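Local coordinates for mannose-specific lectin (Galanthus nivalis, PDB 1JPC), which binds alpha-linked mannose, with high affinity for alpha-1,3-linked mannose oligomers, and displays antiviral activity, at residues L10-F15 and S49-L54. Sequence-based numbering, arbitrary orientation.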
ATOM      1  N   LEU A  10      -7.275 -12.668 -12.672  1.00 27.32           N
ATOM      2  CA  LEU A  10      -7.494 -12.798 -11.245  1.00 28.09           C
ATOM      3  C   LEU A  10      -8.155 -14.167 -11.130  1.00 30.18           C
ATOM      4  O   LEU A  10      -9.249 -14.375 -11.666  1.00 31.05           O
ATOM      5  CB  LEU A  10      -8.448 -11.733 -10.706  1.00 25.78           C
ATOM      6  CG  LEU A  10      -7.932 -10.319 -10.450  1.00 25.72           C
ATOM      7  CD1 LEU A  10      -9.013  -9.533  -9.737  1.00 23.61           C
ATOM      8  CD2 LEU A  10      -6.660 -10.358  -9.618  1.00 24.19           C
ATOM      9  N   SER A  11      -7.454 -15.124 -10.535  1.00 30.84           N
ATOM     10  CA  SER A  11      -8.006 -16.460 -10.354  1.00 31.91           C
ATOM     11  C   SER A  11      -9.096 -16.409  -9.302  1.00 31.19           C
ATOM     12  O   SER A  11      -9.335 -15.372  -8.688  1.00 29.69           O
ATOM     13  CB  SER A  11      -6.918 -17.429  -9.902  1.00 33.22           C
ATOM     14  OG  SER A  11      -5.941 -17.585 -10.910  1.00 43.70           O
ATOM     15  N   THR A  12      -9.750 -17.541  -9.091  1.00 31.93           N
ATOM     16  CA  THR A  12     -10.810 -17.641  -8.105  1.00 34.76           C
ATOM     17  C   THR A  12     -10.279 -17.228  -6.731  1.00 32.11           C
ATOM     18  O   THR A  12      -9.189 -17.634  -6.333  1.00 31.17           O
ATOM     19  CB  THR A  12     -11.315 -19.086  -8.034  1.00 38.88           C
ATOM     20  OG1 THR A  12     -11.662 -19.535  -9.349  1.00 51.27           O
ATOM     21  CG2 THR A  12     -12.530 -19.173  -7.165  1.00 43.56           C
ATOM     22  N   GLY A  13     -11.038 -16.396  -6.023  1.00 30.27           N
ATOM     23  CA  GLY A  13     -10.619 -15.957  -4.707  1.00 27.79           C
ATOM     24  C   GLY A  13      -9.650 -14.787  -4.710  1.00 30.07           C
ATOM     25  O   GLY A  13      -9.380 -14.225  -3.645  1.00 35.10           O
ATOM     26  N   GLU A  14      -9.096 -14.438  -5.873  1.00 26.56           N
ATOM     27  CA  GLU A  14      -8.169 -13.312  -5.969  1.00 24.72           C
ATOM     28  C   GLU A  14      -8.942 -12.004  -6.117  1.00 24.17           C
ATOM     29  O   GLU A  14     -10.111 -12.006  -6.512  1.00 24.53           O
ATOM     30  CB  GLU A  14      -7.167 -13.509  -7.096  1.00 23.32           C
ATOM     31  CG  GLU A  14      -6.251 -14.688  -6.855  1.00 24.52           C
ATOM     32  CD  GLU A  14      -5.048 -14.689  -7.759  1.00 32.82           C
ATOM     33  OE1 GLU A  14      -5.175 -14.355  -8.961  1.00 31.65           O
ATOM     34  OE2 GLU A  14      -3.955 -15.018  -7.264  1.00 40.29           O
ATOM     35  N   PHE A  15      -8.281 -10.884  -5.850  1.00 21.76           N
ATOM     36  CA  PHE A  15      -8.964  -9.597  -5.875  1.00 20.59           C
ATOM     37  C   PHE A  15      -8.047  -8.397  -6.044  1.00 20.47           C
ATOM     38  O   PHE A  15      -6.819  -8.502  -5.980  1.00 21.38           O
ATOM     39  CB  PHE A  15      -9.687  -9.413  -4.523  1.00 21.37           C
ATOM     40  CG  PHE A  15      -8.773  -9.604  -3.327  1.00 24.16           C
ATOM     41  CD1 PHE A  15      -7.989  -8.554  -2.851  1.00 24.63           C
ATOM     42  CD2 PHE A  15      -8.608 -10.869  -2.759  1.00 20.95           C
ATOM     43  CE1 PHE A  15      -7.047  -8.767  -1.843  1.00 23.36           C
ATOM     44  CE2 PHE A  15      -7.673 -11.088  -1.755  1.00 22.75           C
ATOM     45  CZ  PHE A  15      -6.888 -10.034  -1.299  1.00 23.45           C
ATOM     46  N   SER A  49     -21.701 -21.060 -12.476  1.00 38.77           N
ATOM     47  CA  SER A  49     -20.532 -21.920 -12.646  1.00 37.35           C
ATOM     48  C   SER A  49     -19.701 -21.925 -11.371  1.00 39.45           C
ATOM     49  O   SER A  49     -20.077 -21.314 -10.375  1.00 39.82           O
ATOM     50  CB  SER A  49     -19.666 -21.447 -13.815  1.00 38.91           C
ATOM     51  OG  SER A  49     -19.955 -22.148 -15.010  1.00 40.73           O
ATOM     52  N   ARG A  50     -18.566 -22.608 -11.411  1.00 39.31           N
ATOM     53  CA  ARG A  50     -17.679 -22.686 -10.266  1.00 43.33           C
ATOM     54  C   ARG A  50     -16.282 -22.384 -10.783  1.00 44.83           C
ATOM     55  O   ARG A  50     -15.991 -22.626 -11.961  1.00 46.80           O
ATOM     56  CB  ARG A  50     -17.700 -24.105  -9.676  1.00 49.79           C
ATOM     57  CG  ARG A  50     -18.376 -24.246  -8.318  1.00 59.00           C
ATOM     58  CD  ARG A  50     -17.538 -23.619  -7.204  1.00 70.40           C
ATOM     59  NE  ARG A  50     -18.141 -23.798  -5.880  1.00 77.25           N
ATOM     60  CZ  ARG A  50     -17.618 -24.550  -4.912  1.00 81.08           C
ATOM     61  NH1 ARG A  50     -16.470 -25.192  -5.109  1.00 82.09           N
ATOM     62  NH2 ARG A  50     -18.252 -24.678  -3.750  1.00 80.36           N
ATOM     63  N   SER A  51     -15.458 -21.774  -9.935  1.00 41.51           N
ATOM     64  CA  SER A  51     -14.068 -21.472 -10.254  1.00 37.44           C
ATOM     65  C   SER A  51     -13.775 -20.654 -11.505  1.00 36.28           C
ATOM     66  O   SER A  51     -12.934 -21.034 -12.332  1.00 37.29           O
ATOM     67  CB  SER A  51     -13.277 -22.776 -10.291  1.00 40.13           C
ATOM     68  OG  SER A  51     -13.613 -23.576  -9.167  1.00 48.64           O
ATOM     69  N   CYS A  52     -14.457 -19.525 -11.641  1.00 34.49           N
ATOM     70  CA  CYS A  52     -14.232 -18.638 -12.773  1.00 31.66           C
ATOM     71  C   CYS A  52     -12.980 -17.798 -12.524  1.00 30.35           C
ATOM     72  O   CYS A  52     -12.489 -17.716 -11.397  1.00 30.05           O
ATOM     73  CB  CYS A  52     -15.412 -17.690 -12.944  1.00 31.97           C
ATOM     74  SG  CYS A  52     -16.921 -18.451 -13.600  1.00 35.50           S
ATOM     75  N   PHE A  53     -12.447 -17.210 -13.586  1.00 31.28           N
ATOM     76  CA  PHE A  53     -11.285 -16.335 -13.480  1.00 34.18           C
ATOM     77  C   PHE A  53     -11.603 -15.062 -14.256  1.00 34.16           C
ATOM     78  O   PHE A  53     -12.443 -15.087 -15.161  1.00 34.40           O
ATOM     79  CB  PHE A  53      -9.996 -17.005 -13.983  1.00 34.88           C
ATOM     80  CG  PHE A  53     -10.066 -17.520 -15.396  1.00 43.16           C
ATOM     81  CD1 PHE A  53      -9.679 -16.714 -16.468  1.00 44.13           C
ATOM     82  CD2 PHE A  53     -10.435 -18.850 -15.651  1.00 49.81           C
ATOM     83  CE1 PHE A  53      -9.653 -17.219 -17.776  1.00 49.44           C
ATOM     84  CE2 PHE A  53     -10.414 -19.372 -16.954  1.00 49.09           C
ATOM     85  CZ  PHE A  53     -10.018 -18.555 -18.018  1.00 51.40           C
ATOM     86  N   LEU A  54     -11.003 -13.943 -13.855  1.00 31.36           N
ATOM     87  CA  LEU A  54     -11.237 -12.658 -14.523  1.00 29.45           C
ATOM     88  C   LEU A  54     -10.038 -12.317 -15.407  1.00 27.13           C
ATOM     89  O   LEU A  54      -8.897 -12.369 -14.951  1.00 27.74           O
ATOM     90  CB  LEU A  54     -11.468 -11.558 -13.478  1.00 25.07           C
ATOM     91  CG  LEU A  54     -11.695 -10.138 -13.986  1.00 28.70           C
ATOM     92  CD1 LEU A  54     -13.036 -10.062 -14.696  1.00 28.51           C
ATOM     93  CD2 LEU A  54     -11.655  -9.165 -12.818  1.00 25.47           C
TER
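Leu10 O accepts Leu54 N at 2.8 Å in a nearly straight bond (170° at the hydrogen). The CA-H of Phe53 also approaches this oxygen, Phe53 CA lying 3.4 Å from Leu10 O. Leu54 O takes the NH of Leu10 in return, so the two leucines form an antiparallel hydrogen-bonded pair joining edge strand 8-10 to strand 53-56. Their side chains lie side by side, Leu10 CD1 4.1 Å from Leu54 CD2, on the face where Leu4 touches both; branched aliphatic chains suit this buried place. Beyond this pair no further backbone-to-backbone hydrogen bond joins the two segments. Instead Thr12, whose chi1 of -53° sets OG1 beside its own backbone N and facing Ser51 CA, donates from OG1 to Cys52 O at 2.9 Å, tilted 32° from that carbonyl plane; a hydroxyl suits because it can give this proton. Segment 10-15 reverses in a type II turn from Ser11 to Glu14, and a side chain at Gly13 would press against Thr12 O. Glu14 OE1 reaches back to accept Ser11 N at 2.9 Å. The disulfide Cys52-Cys29 covalently joins segment 49-54 to the loop between strands 21-25 and 31-35. Backbone pairing thus hands over to a side-chain hydroxyl where the chain leaves one sheet for the next.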